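Side-chain contacts in HemO (Neisseria meningitidis, PDB 1J77), which binds heme and probably degrades it by oxidative opening of the porphyrin ring, as heme oxygenases do: residues A[23-28]-A[183-188]; A[73-78]-A[113-118]. All coordinates share one frame; numbering follows the deposited sequence.

Overall arrangement
HemO is an all-helical heme oxygenase, and the two contacts lie on opposite faces of its heme. Contact 1 joins helix 11-32, which supplies the axial histidine, to helix 167-192 near the end of the chain. Contact 2 sets the loop 73-78 against helix 104-119, the distal helix, and falls in sequence between the two segments of contact 1. Their centres are 16 Å apart and their nearest atoms about 6 Å, so they do not touch directly; the heme and the iron-bound water connect them. Contact 1 thus forms part of the proximal wall, while contact 2 attaches an outer loop to the back of the distal helix.

Contact 1. Residues A[23-28]-A[183-188]; sequences HDSVDN and FYKVVL. With HEM (protoporphyrin IX containing Fe), chain B.
The Tyr184 ring carries the heme methyl CMC over one face, shifted toward the rim and 3.4 Å from Tyr184 CZ. Val26 CG1 approaches Tyr184 CD2 obliquely at 3.8 Å, and the two side chains cross at about a right angle. With CG1 anti to the backbone N (chi1 168°), Val26 turns this methyl toward both Tyr184 and heme CMC, so valine, tyrosine and porphyrin rim pack together. Phe52 adds an edge-to-face partner to the tyrosine. At the edge of the His23 imidazole, in its plane, lie Asp24 OD1, heme CHB and, beyond the iron on the far side of the porphyrin, water 1. His23 NE2 coordinates the heme iron at 2.1 Å, and ND1 donates to Asp24 OD1 at 3.1 Å in a nearly straight bond (172°) that, with the iron bond, helps hold the ring's rotation. The carboxylate receives it on its anti side. This is the proximal side of a heme oxygenase: helix 11-32 carries the axial histidine and runs alongside helix 167-192 in the same direction, the local axes 10.5 Å apart and 20° from parallel. Asp27 lies along the porphyrin rim, with OD2 3.3 Å from heme CMB. On the side turned from the heme, the other Val26 methyl, CG2, rests on Lys185 CG, 3.7 Å away. Beyond that the lysine bends at its third torsion, and NZ donates to Ser25 OG at 2.8 Å. That hydroxyl is also bonded to Val22 O, and the ammonium group has a salt-bridge partner in Glu199.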
# COMPACT_ATOMS: atom_id res chain seq x y z
N HIS A 23 9.57 5.20 -3.03
CA HIS A 23 9.29 3.93 -2.41
C HIS A 23 10.32 3.64 -1.30
O HIS A 23 9.99 3.27 -0.20
CB HIS A 23 9.36 2.73 -3.41
CG HIS A 23 9.23 1.41 -2.73
ND1 HIS A 23 10.30 0.77 -2.13
CD2 HIS A 23 8.13 0.69 -2.42
CE1 HIS A 23 9.85 -0.32 -1.52
NE2 HIS A 23 8.53 -0.41 -1.72
N ASP A 24 11.60 3.77 -1.63
CA ASP A 24 12.62 3.50 -0.66
C ASP A 24 12.54 4.47 0.52
O ASP A 24 12.80 4.04 1.66
CB ASP A 24 13.99 3.49 -1.30
CG ASP A 24 14.20 2.31 -2.22
OD1 ASP A 24 13.31 1.42 -2.27
OD2 ASP A 24 15.27 2.19 -2.89
N SER A 25 12.09 5.71 0.29
CA SER A 25 11.89 6.63 1.43
C SER A 25 10.80 6.12 2.38
O SER A 25 10.86 6.33 3.61
CB SER A 25 11.65 8.06 0.96
OG SER A 25 10.29 8.23 0.57
N VAL A 26 9.78 5.45 1.80
CA VAL A 26 8.71 4.87 2.59
C VAL A 26 9.17 3.67 3.42
O VAL A 26 8.94 3.60 4.63
CB VAL A 26 7.49 4.50 1.66
CG1 VAL A 26 6.50 3.64 2.45
CG2 VAL A 26 6.86 5.76 1.15
N ASP A 27 9.91 2.77 2.77
CA ASP A 27 10.49 1.60 3.39
C ASP A 27 11.36 2.06 4.60
O ASP A 27 11.14 1.64 5.71
CB ASP A 27 11.30 0.86 2.30
CG ASP A 27 12.14 -0.35 2.81
OD1 ASP A 27 12.33 -0.56 4.03
OD2 ASP A 27 12.54 -1.20 1.95
N ASN A 28 12.23 3.01 4.34
CA ASN A 28 13.11 3.51 5.40
C ASN A 28 12.34 4.15 6.54
O ASN A 28 12.68 3.95 7.72
CB ASN A 28 14.10 4.54 4.81
CG ASN A 28 15.17 3.92 3.96
OD1 ASN A 28 15.50 2.77 4.14
ND2 ASN A 28 15.73 4.71 3.03
N PHE A 183 1.03 10.50 0.42
CA PHE A 183 -0.05 10.37 1.39
C PHE A 183 0.27 9.30 2.45
O PHE A 183 0.04 9.54 3.63
CB PHE A 183 -1.37 10.07 0.68
CG PHE A 183 -2.55 9.83 1.62
CD1 PHE A 183 -3.03 10.87 2.40
CD2 PHE A 183 -3.08 8.57 1.81
CE1 PHE A 183 -4.06 10.67 3.23
CE2 PHE A 183 -4.15 8.39 2.67
CZ PHE A 183 -4.61 9.45 3.38
N TYR A 184 0.80 8.16 2.05
CA TYR A 184 1.23 7.17 3.02
C TYR A 184 2.13 7.75 4.08
O TYR A 184 1.91 7.50 5.27
CB TYR A 184 1.89 5.98 2.35
CG TYR A 184 2.06 4.76 3.25
CD1 TYR A 184 1.10 3.78 3.36
CD2 TYR A 184 3.18 4.59 4.02
CE1 TYR A 184 1.25 2.69 4.20
CE2 TYR A 184 3.34 3.50 4.85
CZ TYR A 184 2.41 2.54 4.91
OH TYR A 184 2.55 1.47 5.76
N LYS A 185 3.10 8.56 3.68
CA LYS A 185 3.99 9.15 4.67
C LYS A 185 3.29 10.23 5.51
O LYS A 185 3.61 10.36 6.68
CB LYS A 185 5.22 9.73 4.01
CG LYS A 185 6.11 8.68 3.34
CD LYS A 185 7.53 9.15 2.94
CE LYS A 185 7.52 10.02 1.75
NZ LYS A 185 8.90 10.55 1.42
N VAL A 186 2.39 11.02 4.93
CA VAL A 186 1.63 11.99 5.74
C VAL A 186 0.90 11.23 6.86
O VAL A 186 0.97 11.64 8.05
CB VAL A 186 0.58 12.77 4.89
CG1 VAL A 186 -0.45 13.48 5.79
CG2 VAL A 186 1.27 13.71 3.93
N VAL A 187 0.22 10.15 6.54
CA VAL A 187 -0.50 9.36 7.52
C VAL A 187 0.45 8.76 8.59
O VAL A 187 0.14 8.77 9.79
CB VAL A 187 -1.38 8.27 6.86
CG1 VAL A 187 -2.04 7.44 7.91
CG2 VAL A 187 -2.38 8.94 5.93
N LEU A 188 1.58 8.21 8.14
CA LEU A 188 2.56 7.60 9.01
C LEU A 188 3.01 8.65 10.02
O LEU A 188 3.04 8.38 11.22
CB LEU A 188 3.71 7.06 8.15
CG LEU A 188 4.84 6.35 8.88
CD1 LEU A 188 5.68 5.57 7.89
CD2 LEU A 188 5.76 7.22 9.74
CHA HEM B . 7.87 -3.54 -4.15
CHB HEM B . 9.94 -3.76 0.22
CHC HEM B . 6.50 -0.78 1.98
CHD HEM B . 4.73 -0.19 -2.52
C1A HEM B . 8.66 -3.93 -3.10
C2A HEM B . 9.69 -5.00 -3.13
C3A HEM B . 10.24 -5.03 -1.92
C4A HEM B . 9.62 -4.01 -1.08
CMA HEM B . 11.36 -5.99 -1.47
CAA HEM B . 10.05 -5.97 -4.29
CBA HEM B . 9.27 -7.27 -4.09
CGA HEM B . 9.46 -8.23 -5.26
O1A HEM B . 9.87 -7.76 -6.36
O2A HEM B . 9.21 -9.46 -5.06
C1B HEM B . 9.20 -2.98 1.09
C2B HEM B . 9.45 -2.85 2.50
C3B HEM B . 8.52 -1.99 3.00
C4B HEM B . 7.61 -1.63 1.91
CMB HEM B . 10.62 -3.59 3.20
CAB HEM B . 8.31 -1.55 4.45
CBB HEM B . 9.34 -1.38 5.28
C1C HEM B . 5.70 -0.42 0.93
C2C HEM B . 4.49 0.39 1.01
C3C HEM B . 4.05 0.59 -0.24
C4C HEM B . 4.86 -0.15 -1.16
CMC HEM B . 3.96 0.99 2.32
CAC HEM B . 2.84 1.40 -0.70
CBC HEM B . 2.31 2.32 0.11
C1D HEM B . 5.43 -1.03 -3.33
C2D HEM B . 5.18 -1.12 -4.74
C3D HEM B . 6.16 -2.13 -5.26
C4D HEM B . 6.89 -2.57 -4.10
CMD HEM B . 4.14 -0.32 -5.52
CAD HEM B . 6.31 -2.67 -6.69
CBD HEM B . 7.56 -2.20 -7.37
CGD HEM B . 7.46 -2.74 -8.77
O1D HEM B . 6.84 -2.04 -9.62
O2D HEM B . 8.04 -3.83 -9.06
NA HEM B . 8.65 -3.38 -1.84
NB HEM B . 8.10 -2.20 0.76
NC HEM B . 5.87 -0.73 -0.39
ND HEM B . 6.46 -1.90 -2.94
FE HEM B . 7.34 -1.98 -1.14
O HOH W 1 6.07 -3.41 -0.77

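Contact 2. Residues A[73-78]-A[113-118]; sequences EYMARY and CAEGSN. With HEM (protoporphyrin IX containing Fe), chain B.
Met75 and Glu115 bring their CA atoms to 8.0 Å, and Arg77 and Asn118 follow at 8.9 Å, as the irregular segment 73-78 passes the outer side of helix 104-119. Arg77 and Asn118 reach for each other from opposite directions. With CG anti to the carbonyl carbon (chi1 -55°), Arg77 places CG 3.6 Å from Asn118 OD1, and a bend at the second torsion turns NE to face the amide. The guanidinium edge thus points at the amide from above the amide plane, the planes 73° apart. Arg77 NE donates to Asn118 OD1 at 3.4 Å, fairly straight (164°) but weak, being long and coming from above that plane. Beside this pair, Met75 CB touches Glu115 OE1 at 3.8 Å; the end of the chain leads away from segment 113-118, and the side chain also touches Phe156, His152 and Tyr60. Water 2 links the loop backbone to a helix side chain, donating to Met75 O and, at 2.7 Å, to Glu115 OE2, and lies over one face of the guanidinium. Glu115 is further held by a hydrogen bond between OE1 and Tyr60 and a weak one from His152. On the other side of this helical turn, Gly116 C packs 3.3 Å from heme C2D, and Ser117 O accepts a weak bond from water 1, the iron ligand. The loop is therefore tied to the distal helix by a water bridge and one long, weak hydrogen bond to an amide oxygen, while opposite charges may add a mild attraction at 5.3 Å between Arg77 NH2 and Glu115 OE2.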
# COMPACT_ATOMS: atom_id res chain seq x y z
N GLU A 73 -11.99 -6.22 -7.50
CA GLU A 73 -12.58 -5.91 -6.21
C GLU A 73 -12.13 -6.84 -5.07
O GLU A 73 -12.09 -6.44 -3.90
CB GLU A 73 -14.11 -5.94 -6.34
CG GLU A 73 -14.69 -7.22 -6.88
CD GLU A 73 -16.20 -7.20 -6.89
OE1 GLU A 73 -16.77 -6.96 -5.80
OE2 GLU A 73 -16.81 -7.39 -7.97
N TYR A 74 -11.75 -8.07 -5.41
CA TYR A 74 -11.38 -9.07 -4.38
C TYR A 74 -9.94 -8.99 -3.90
O TYR A 74 -9.57 -9.59 -2.87
CB TYR A 74 -11.67 -10.47 -4.92
CG TYR A 74 -13.11 -10.64 -5.23
CD1 TYR A 74 -13.52 -11.18 -6.43
CD2 TYR A 74 -14.07 -10.23 -4.32
CE1 TYR A 74 -14.85 -11.33 -6.71
CE2 TYR A 74 -15.40 -10.37 -4.59
CZ TYR A 74 -15.79 -10.92 -5.79
OH TYR A 74 -17.12 -11.05 -6.05
N MET A 75 -9.12 -8.23 -4.61
CA MET A 75 -7.73 -8.03 -4.24
C MET A 75 -7.56 -7.05 -3.07
O MET A 75 -6.47 -6.97 -2.50
CB MET A 75 -6.92 -7.55 -5.44
CG MET A 75 -6.78 -8.61 -6.54
SD MET A 75 -6.05 -7.88 -8.00
CE MET A 75 -6.41 -9.20 -9.28
N ALA A 76 -8.62 -6.33 -2.69
CA ALA A 76 -8.53 -5.34 -1.62
C ALA A 76 -8.20 -5.93 -0.25
O ALA A 76 -8.66 -7.02 0.11
CB ALA A 76 -9.79 -4.50 -1.53
N ARG A 77 -7.38 -5.21 0.53
CA ARG A 77 -6.95 -5.69 1.83
C ARG A 77 -7.52 -4.95 3.04
O ARG A 77 -7.15 -5.18 4.17
CB ARG A 77 -5.43 -5.56 1.93
CG ARG A 77 -4.67 -6.23 0.84
CD ARG A 77 -4.66 -7.70 0.95
NE ARG A 77 -3.56 -8.28 0.20
CZ ARG A 77 -3.54 -9.52 -0.26
NH1 ARG A 77 -4.59 -10.32 -0.07
NH2 ARG A 77 -2.49 -9.98 -0.92
N TYR A 78 -8.41 -4.01 2.81
CA TYR A 78 -8.97 -3.29 3.91
C TYR A 78 -9.68 -4.17 4.92
O TYR A 78 -9.52 -3.99 6.12
CB TYR A 78 -9.91 -2.22 3.34
CG TYR A 78 -10.62 -1.32 4.32
CD1 TYR A 78 -9.99 -0.71 5.37
CD2 TYR A 78 -11.97 -1.03 4.11
CE1 TYR A 78 -10.65 0.09 6.22
CE2 TYR A 78 -12.65 -0.19 4.95
CZ TYR A 78 -12.00 0.36 6.00
OH TYR A 78 -12.72 1.18 6.84
N CYS A 113 0.29 1.53 -6.50
CA CYS A 113 0.98 1.68 -5.20
C CYS A 113 0.42 0.67 -4.22
O CYS A 113 1.16 -0.07 -3.59
CB CYS A 113 0.74 3.08 -4.72
SG CYS A 113 1.55 3.51 -3.24
N ALA A 114 -0.91 0.60 -4.09
CA ALA A 114 -1.45 -0.36 -3.17
C ALA A 114 -1.19 -1.81 -3.53
O ALA A 114 -0.94 -2.65 -2.65
CB ALA A 114 -2.99 -0.13 -2.96
N GLU A 115 -1.29 -2.13 -4.83
CA GLU A 115 -1.15 -3.50 -5.20
C GLU A 115 0.34 -3.93 -5.11
O GLU A 115 0.63 -5.06 -4.66
CB GLU A 115 -1.81 -3.78 -6.55
CG GLU A 115 -2.00 -5.28 -6.82
CD GLU A 115 -2.75 -6.02 -5.76
OE1 GLU A 115 -3.77 -5.52 -5.23
OE2 GLU A 115 -2.35 -7.15 -5.44
N GLY A 116 1.24 -3.05 -5.49
CA GLY A 116 2.64 -3.34 -5.30
C GLY A 116 3.05 -3.51 -3.85
O GLY A 116 3.96 -4.28 -3.57
N SER A 117 2.36 -2.89 -2.91
CA SER A 117 2.67 -3.03 -1.51
C SER A 117 2.48 -4.46 -1.01
O SER A 117 3.13 -4.89 -0.04
CB SER A 117 1.84 -2.04 -0.70
OG SER A 117 0.51 -2.50 -0.44
N ASN A 118 1.61 -5.22 -1.67
CA ASN A 118 1.36 -6.60 -1.28
C ASN A 118 2.49 -7.43 -1.84
O ASN A 118 2.98 -8.36 -1.19
CB ASN A 118 -0.00 -7.05 -1.82
CG ASN A 118 -1.18 -6.24 -1.23
OD1 ASN A 118 -1.19 -5.90 -0.04
ND2 ASN A 118 -2.17 -5.93 -2.08
CHA HEM B . 7.87 -3.54 -4.15
CHB HEM B . 9.94 -3.76 0.22
CHC HEM B . 6.50 -0.78 1.98
CHD HEM B . 4.73 -0.19 -2.52
C1A HEM B . 8.66 -3.93 -3.10
C2A HEM B . 9.69 -5.00 -3.13
C3A HEM B . 10.24 -5.03 -1.92
C4A HEM B . 9.62 -4.01 -1.08
CMA HEM B . 11.36 -5.99 -1.47
CAA HEM B . 10.05 -5.97 -4.29
CBA HEM B . 9.27 -7.27 -4.09
CGA HEM B . 9.46 -8.23 -5.26
O1A HEM B . 9.87 -7.76 -6.36
O2A HEM B . 9.21 -9.46 -5.06
C1B HEM B . 9.20 -2.98 1.09
C2B HEM B . 9.45 -2.85 2.50
C3B HEM B . 8.52 -1.99 3.00
C4B HEM B . 7.61 -1.63 1.91
CMB HEM B . 10.62 -3.59 3.20
CAB HEM B . 8.31 -1.55 4.45
CBB HEM B . 9.34 -1.38 5.28
C1C HEM B . 5.70 -0.42 0.93
C2C HEM B . 4.49 0.39 1.01
C3C HEM B . 4.05 0.59 -0.24
C4C HEM B . 4.86 -0.15 -1.16
CMC HEM B . 3.96 0.99 2.32
CAC HEM B . 2.84 1.40 -0.70
CBC HEM B . 2.31 2.32 0.11
C1D HEM B . 5.43 -1.03 -3.33
C2D HEM B . 5.18 -1.12 -4.74
C3D HEM B . 6.16 -2.13 -5.26
C4D HEM B . 6.89 -2.57 -4.10
CMD HEM B . 4.14 -0.32 -5.52
CAD HEM B . 6.31 -2.67 -6.69
CBD HEM B . 7.56 -2.20 -7.37
CGD HEM B . 7.46 -2.74 -8.77
O1D HEM B . 6.84 -2.04 -9.62
O2D HEM B . 8.04 -3.83 -9.06
NA HEM B . 8.65 -3.38 -1.84
NB HEM B . 8.10 -2.20 0.76
NC HEM B . 5.87 -0.73 -0.39
ND HEM B . 6.46 -1.90 -2.94
FE HEM B . 7.34 -1.98 -1.14
O HOH W 2 -3.95 -8.38 -3.69
O HOH W 1 6.07 -3.41 -0.77